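PDB 2BA9: putative aminooxidase from Propionibacterium acnes, which isomerises a polyunsaturated fatty acid, probably linoleic acid, to conjugated linoleic acid, with FAD bound in a fold of the flavin-containing amine oxidoreductase family. Local coordinates for residues M142-E147 with V374-Y379; G382-V387 with E401-G406. All coordinates share one frame; numbering follows the deposited sequence.

Contact 1: M142-E147 with V374-Y379; sequences MLPFDE and VSSEDY
Met142 meets Tyr379 and Ser376 where the loop leading into helix 145-151 touches the first turn of helix 376-380, a capped helix start within the flavin-containing amine oxidoreductase fold. The Met142 side chain crosses that of Tyr379 at about a right angle. With its CG anti to its own carbonyl carbon (chi1 -57°), that CG comes to 3.6 Å from CD2 of Tyr379, and SD goes on to make a Met-aromatic contact at the ring's edge, 5.3 Å from the centroid. The carbonyl of Met142 points to Ser376, whose hydroxyl donates to it; the modelled separation is too short to be taken at face value, so the bond's length is doubtful. The CB of Leu143 points away from helix 376-380, and the residue contributes mainly backbone: its CA lies 3.4 Å from Ser376 OG. Pro144, the N-cap residue of its helix, brings ring atom CD to 3.7 Å from Ser376 CB, a second neighbour of the serine besides the Met142 carbonyl. The tyrosine is held at its far end too, where Tyr379 OH is hydrogen-bonded to His133 ND1. One residue before Ser376, Ser375 caps helix 376-380: Asp378 N donates to Ser375 OG at 3.2 Å, with an angle of 160° at the hydrogen.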
# COMPACT_ATOMS: atom_id res chain seq x y z
N MET A 142 12.60 -6.65 -13.34
CA MET A 142 11.99 -7.88 -12.84
C MET A 142 12.83 -8.57 -11.75
O MET A 142 12.37 -9.52 -11.10
CB MET A 142 11.76 -8.83 -14.01
CG MET A 142 10.90 -8.23 -15.11
SD MET A 142 10.43 -9.43 -16.35
CE MET A 142 9.61 -8.37 -17.57
N LEU A 143 14.06 -8.09 -11.58
CA LEU A 143 14.99 -8.58 -10.57
C LEU A 143 14.71 -7.94 -9.20
O LEU A 143 14.17 -6.85 -9.14
CB LEU A 143 16.43 -8.23 -10.97
CG LEU A 143 17.02 -8.97 -12.15
CD1 LEU A 143 18.37 -8.35 -12.61
CD2 LEU A 143 17.16 -10.46 -11.77
N PRO A 144 15.12 -8.63 -8.10
CA PRO A 144 15.04 -7.95 -6.80
C PRO A 144 15.81 -6.62 -6.85
O PRO A 144 16.81 -6.50 -7.57
CB PRO A 144 15.67 -8.95 -5.83
CG PRO A 144 15.57 -10.28 -6.51
CD PRO A 144 15.65 -9.99 -7.98
N PHE A 145 15.31 -5.63 -6.10
CA PHE A 145 15.83 -4.26 -6.19
C PHE A 145 17.35 -4.15 -6.04
O PHE A 145 17.97 -3.40 -6.80
CB PHE A 145 15.14 -3.34 -5.18
CG PHE A 145 15.37 -1.85 -5.44
CD1 PHE A 145 14.95 -1.27 -6.62
CD2 PHE A 145 15.93 -1.04 -4.46
CE1 PHE A 145 15.15 0.10 -6.86
CE2 PHE A 145 16.12 0.33 -4.68
CZ PHE A 145 15.73 0.89 -5.88
N ASP A 146 17.94 -4.89 -5.10
CA ASP A 146 19.39 -4.83 -4.89
C ASP A 146 20.14 -5.38 -6.09
O ASP A 146 21.21 -4.86 -6.44
CB ASP A 146 19.84 -5.61 -3.65
CG ASP A 146 19.60 -4.85 -2.35
OD1 ASP A 146 19.67 -3.60 -2.34
OD2 ASP A 146 19.35 -5.54 -1.34
N GLU A 147 19.61 -6.45 -6.68
CA GLU A 147 20.21 -7.04 -7.88
C GLU A 147 20.13 -6.06 -9.05
O GLU A 147 21.10 -5.84 -9.77
CB GLU A 147 19.52 -8.36 -8.24
CG GLU A 147 19.91 -9.51 -7.32
CD GLU A 147 19.27 -10.82 -7.70
OE1 GLU A 147 19.19 -11.12 -8.93
OE2 GLU A 147 18.84 -11.56 -6.77
N VAL A 374 4.21 -10.57 -6.27
CA VAL A 374 4.79 -11.86 -6.66
C VAL A 374 6.32 -11.78 -6.66
O VAL A 374 6.91 -10.69 -6.58
CB VAL A 374 4.24 -12.39 -8.02
CG1 VAL A 374 2.72 -12.66 -7.90
CG2 VAL A 374 4.55 -11.42 -9.18
N SER A 375 6.94 -12.96 -6.68
CA SER A 375 8.38 -13.08 -6.58
C SER A 375 9.02 -12.64 -7.89
O SER A 375 8.36 -12.60 -8.94
CB SER A 375 8.77 -14.53 -6.27
OG SER A 375 8.33 -15.40 -7.31
N SER A 376 10.31 -12.33 -7.82
CA SER A 376 11.05 -11.99 -9.02
C SER A 376 10.91 -13.07 -10.11
O SER A 376 10.64 -12.76 -11.27
CB SER A 376 12.52 -11.76 -8.68
OG SER A 376 13.25 -11.38 -9.84
N GLU A 377 11.06 -14.34 -9.72
CA GLU A 377 10.89 -15.47 -10.64
C GLU A 377 9.50 -15.52 -11.30
O GLU A 377 9.36 -15.68 -12.52
CB GLU A 377 11.11 -16.79 -9.88
CG GLU A 377 10.84 -18.03 -10.72
CD GLU A 377 11.02 -19.31 -9.93
OE1 GLU A 377 11.85 -20.14 -10.36
OE2 GLU A 377 10.33 -19.48 -8.89
N ASP A 378 8.47 -15.40 -10.47
CA ASP A 378 7.10 -15.40 -10.94
C ASP A 378 6.85 -14.15 -11.81
O ASP A 378 6.22 -14.24 -12.85
CB ASP A 378 6.12 -15.52 -9.75
CG ASP A 378 6.13 -16.91 -9.11
OD1 ASP A 378 6.62 -17.88 -9.73
OD2 ASP A 378 5.62 -17.05 -7.97
N TYR A 379 7.38 -13.01 -11.41
CA TYR A 379 7.29 -11.80 -12.24
C TYR A 379 7.92 -12.06 -13.63
O TYR A 379 7.30 -11.78 -14.66
CB TYR A 379 7.92 -10.59 -11.51
CG TYR A 379 7.45 -9.24 -12.04
CD1 TYR A 379 6.70 -8.37 -11.23
CD2 TYR A 379 7.77 -8.82 -13.33
CE1 TYR A 379 6.27 -7.12 -11.71
CE2 TYR A 379 7.34 -7.59 -13.82
CZ TYR A 379 6.60 -6.75 -13.03
OH TYR A 379 6.20 -5.54 -13.57

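Contact 2: G382-V387 with E401-G406; sequences GWYEKV and EIMSFG. With FAD (flavin-adenine dinucleotide), chain D.
Tyr384 reaches from helix 383-389 to the 3-10 turn 401-403, which lies between strand 396-398 and helix 408-423 beside the FAD. Its CB heads toward the turn. Further out, CD1 lies 4.0 Å from Met403 CE, which comes in at the ring's edge, and CE1 is 3.2 Å from Ile402 O. At the tip, OH donates to Ile402 O over 2.7 Å; the carbonyl oxygen lies in the ring plane and the C=O...OH angle is 171°, a nearly straight approach. Tyr180 OH is a second partner of this hydroxyl. Over the centre of one ring face, 3.6 Å above it, sits CE3 of Trp383; His133 also stacks on the tyrosine. Around this bond the packing is apolar: Trp383 CH2 meets Ile402 CG1 at 3.8 Å, while the Met403 chain is bent: chi2 (-47°) places SD and chi3 (-59°) places CE, and each lies 3.7 Å from Val387 CG1. On Glu401, OE2 accepts from FAD O3' at 2.6 Å, and OE1 makes a salt bridge with Lys45. The turn that carries this cofactor-binding carboxylate is thus tied to the helix by a buried phenol-to-carbonyl bond set among apolar side chains.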
# COMPACT_ATOMS: atom_id res chain seq x y z
N GLY A 382 6.21 -14.19 -16.23
CA GLY A 382 5.16 -13.51 -16.98
C GLY A 382 3.87 -13.26 -16.22
O GLY A 382 2.86 -12.92 -16.84
N TRP A 383 3.90 -13.38 -14.89
CA TRP A 383 2.68 -13.31 -14.06
C TRP A 383 1.64 -12.32 -14.56
O TRP A 383 0.50 -12.69 -14.77
CB TRP A 383 3.02 -12.99 -12.59
CG TRP A 383 1.94 -13.41 -11.62
CD1 TRP A 383 1.84 -14.61 -10.95
CD2 TRP A 383 0.82 -12.62 -11.18
NE1 TRP A 383 0.73 -14.61 -10.14
CE2 TRP A 383 0.08 -13.41 -10.27
CE3 TRP A 383 0.37 -11.33 -11.48
CZ2 TRP A 383 -1.07 -12.95 -9.66
CZ3 TRP A 383 -0.78 -10.87 -10.86
CH2 TRP A 383 -1.49 -11.68 -9.97
N TYR A 384 2.04 -11.07 -14.80
CA TYR A 384 1.11 -9.98 -15.16
C TYR A 384 0.69 -9.99 -16.64
O TYR A 384 -0.35 -9.43 -17.00
CB TYR A 384 1.71 -8.61 -14.79
CG TYR A 384 1.78 -8.34 -13.31
CD1 TYR A 384 0.71 -7.77 -12.63
CD2 TYR A 384 2.92 -8.66 -12.57
CE1 TYR A 384 0.77 -7.52 -11.28
CE2 TYR A 384 2.99 -8.42 -11.19
CZ TYR A 384 1.90 -7.84 -10.55
OH TYR A 384 1.91 -7.59 -9.19
N GLU A 385 1.49 -10.61 -17.50
CA GLU A 385 1.07 -10.84 -18.87
C GLU A 385 -0.12 -11.78 -18.84
O GLU A 385 -1.13 -11.55 -19.51
CB GLU A 385 2.22 -11.44 -19.71
CG GLU A 385 3.35 -10.45 -19.99
CD GLU A 385 4.35 -10.97 -21.01
OE1 GLU A 385 3.95 -11.13 -22.17
OE2 GLU A 385 5.53 -11.18 -20.65
N LYS A 386 -0.03 -12.82 -18.01
CA LYS A 386 -1.14 -13.74 -17.83
C LYS A 386 -2.34 -13.04 -17.19
O LYS A 386 -3.43 -13.03 -17.77
CB LYS A 386 -0.71 -14.94 -16.97
CG LYS A 386 -1.82 -15.95 -16.74
CD LYS A 386 -2.18 -16.74 -18.01
CE LYS A 386 -2.82 -18.09 -17.67
NZ LYS A 386 -2.84 -19.08 -18.80
N VAL A 387 -2.16 -12.45 -16.02
CA VAL A 387 -3.32 -11.95 -15.26
C VAL A 387 -4.02 -10.78 -15.98
O VAL A 387 -5.25 -10.72 -16.00
CB VAL A 387 -2.96 -11.65 -13.80
CG1 VAL A 387 -4.15 -11.00 -13.06
CG2 VAL A 387 -2.54 -12.93 -13.11
N GLU A 401 -4.44 -3.71 -4.94
CA GLU A 401 -2.99 -3.61 -4.72
C GLU A 401 -2.18 -4.56 -5.61
O GLU A 401 -1.19 -4.13 -6.19
CB GLU A 401 -2.66 -3.81 -3.26
CG GLU A 401 -3.13 -2.66 -2.36
CD GLU A 401 -2.93 -2.94 -0.87
OE1 GLU A 401 -3.20 -4.08 -0.45
OE2 GLU A 401 -2.50 -2.04 -0.13
N ILE A 402 -2.61 -5.81 -5.75
CA ILE A 402 -1.85 -6.82 -6.52
C ILE A 402 -1.55 -6.38 -7.96
O ILE A 402 -0.48 -6.69 -8.45
CB ILE A 402 -2.55 -8.21 -6.51
CG1 ILE A 402 -1.61 -9.32 -7.04
CG2 ILE A 402 -3.85 -8.17 -7.34
CD1 ILE A 402 -0.21 -9.34 -6.47
N MET A 403 -2.45 -5.62 -8.59
CA MET A 403 -2.32 -5.23 -10.02
C MET A 403 -1.51 -3.95 -10.26
O MET A 403 -1.21 -3.60 -11.42
CB MET A 403 -3.70 -5.05 -10.68
CG MET A 403 -4.59 -6.28 -10.66
SD MET A 403 -3.79 -7.83 -11.17
CE MET A 403 -3.27 -7.41 -12.83
N SER A 404 -1.18 -3.25 -9.18
CA SER A 404 -0.49 -1.98 -9.24
C SER A 404 0.60 -1.97 -8.16
O SER A 404 1.70 -2.48 -8.38
CB SER A 404 -1.48 -0.81 -9.06
OG SER A 404 -2.24 -0.92 -7.84
N PHE A 405 0.29 -1.40 -7.01
CA PHE A 405 1.22 -1.37 -5.90
C PHE A 405 0.43 -1.10 -4.64
O PHE A 405 -0.67 -0.54 -4.72
CB PHE A 405 2.28 -0.29 -6.11
CG PHE A 405 3.27 -0.20 -5.00
CD1 PHE A 405 4.29 -1.14 -4.89
CD2 PHE A 405 3.16 0.80 -4.05
CE1 PHE A 405 5.20 -1.07 -3.85
CE2 PHE A 405 4.07 0.86 -2.99
CZ PHE A 405 5.09 -0.06 -2.90
N GLY A 406 0.97 -1.51 -3.50
CA GLY A 406 0.33 -1.31 -2.21
C GLY A 406 0.36 0.12 -1.69
O GLY A 406 0.75 0.34 -0.55
PA FAD D . -7.47 -2.03 1.14
O1A FAD D . -7.08 -0.65 1.60
O2A FAD D . -6.88 -3.19 1.92
O5B FAD D . -9.06 -2.17 1.25
C5B FAD D . -9.63 -3.38 0.81
C4B FAD D . -11.09 -3.43 1.20
O4B FAD D . -11.65 -4.64 0.72
C3B FAD D . -11.28 -3.38 2.72
O3B FAD D . -12.18 -2.36 3.06
C2B FAD D . -11.79 -4.77 3.06
O2B FAD D . -12.58 -4.79 4.24
C1B FAD D . -12.46 -5.18 1.74
N9A FAD D . -12.56 -6.65 1.65
C8A FAD D . -11.54 -7.57 1.80
N7A FAD D . -12.07 -8.83 1.68
C5A FAD D . -13.40 -8.71 1.45
C6A FAD D . -14.44 -9.65 1.27
N6A FAD D . -14.12 -10.94 0.91
N1A FAD D . -15.73 -9.19 1.03
C2A FAD D . -16.02 -7.83 1.04
N3A FAD D . -14.99 -6.92 1.22
C4A FAD D . -13.72 -7.34 1.45
N1 FAD D . -0.40 4.20 1.17
C2 FAD D . 0.13 5.36 0.65
O2 FAD D . -0.23 5.76 -0.45
N3 FAD D . 1.09 6.06 1.37
C4 FAD D . 1.48 5.61 2.61
O4 FAD D . 2.33 6.27 3.24
C4X FAD D . 0.93 4.44 3.15
N5 FAD D . 1.33 3.95 4.38
C5X FAD D . 0.68 2.89 4.98
C6 FAD D . 1.00 2.51 6.28
C7 FAD D . 0.30 1.46 6.89
C7M FAD D . 0.66 1.09 8.30
C8 FAD D . -0.70 0.79 6.19
C8M FAD D . -1.47 -0.34 6.80
C9 FAD D . -1.01 1.18 4.89
C9A FAD D . -0.32 2.22 4.27
N10 FAD D . -0.60 2.62 2.94
C10 FAD D . -0.03 3.75 2.42
C1' FAD D . -1.23 1.67 1.98
C2' FAD D . -2.68 2.03 1.68
O2' FAD D . -3.42 2.27 2.88
C3' FAD D . -3.28 0.88 0.89
O3' FAD D . -2.43 0.57 -0.22
C4' FAD D . -4.69 1.22 0.42
O4' FAD D . -5.60 1.26 1.51
C5' FAD D . -5.11 0.20 -0.63
O5' FAD D . -6.48 0.29 -0.87
P FAD D . -7.28 -0.98 -1.47
O1P FAD D . -8.76 -0.67 -1.58
O2P FAD D . -6.67 -1.32 -2.79
O3P FAD D . -7.11 -2.17 -0.41

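How the contacts relate
From the N terminus, residues 142-147 come first and meet 374-379 much later in the chain, so contact 1 closes a long loop of 226 residues that takes in much of the mixed sheet. Contact 2 opens only after that and closes a short loop of 13 residues, which includes strand 396-398 at the edge of the parallel sheet; the two neither nest nor cross. Consecutive helices 376-380 and 383-389 join them: Asp378 O probably accepts a hydrogen bond from Trp383 N, and Tyr379 CE1 packs 3.6 Å from Tyr384 CE2. His133 touches both tyrosines. Together the contacts connect the start of helix 145-151, through this helix pair, to the FAD-binding turn.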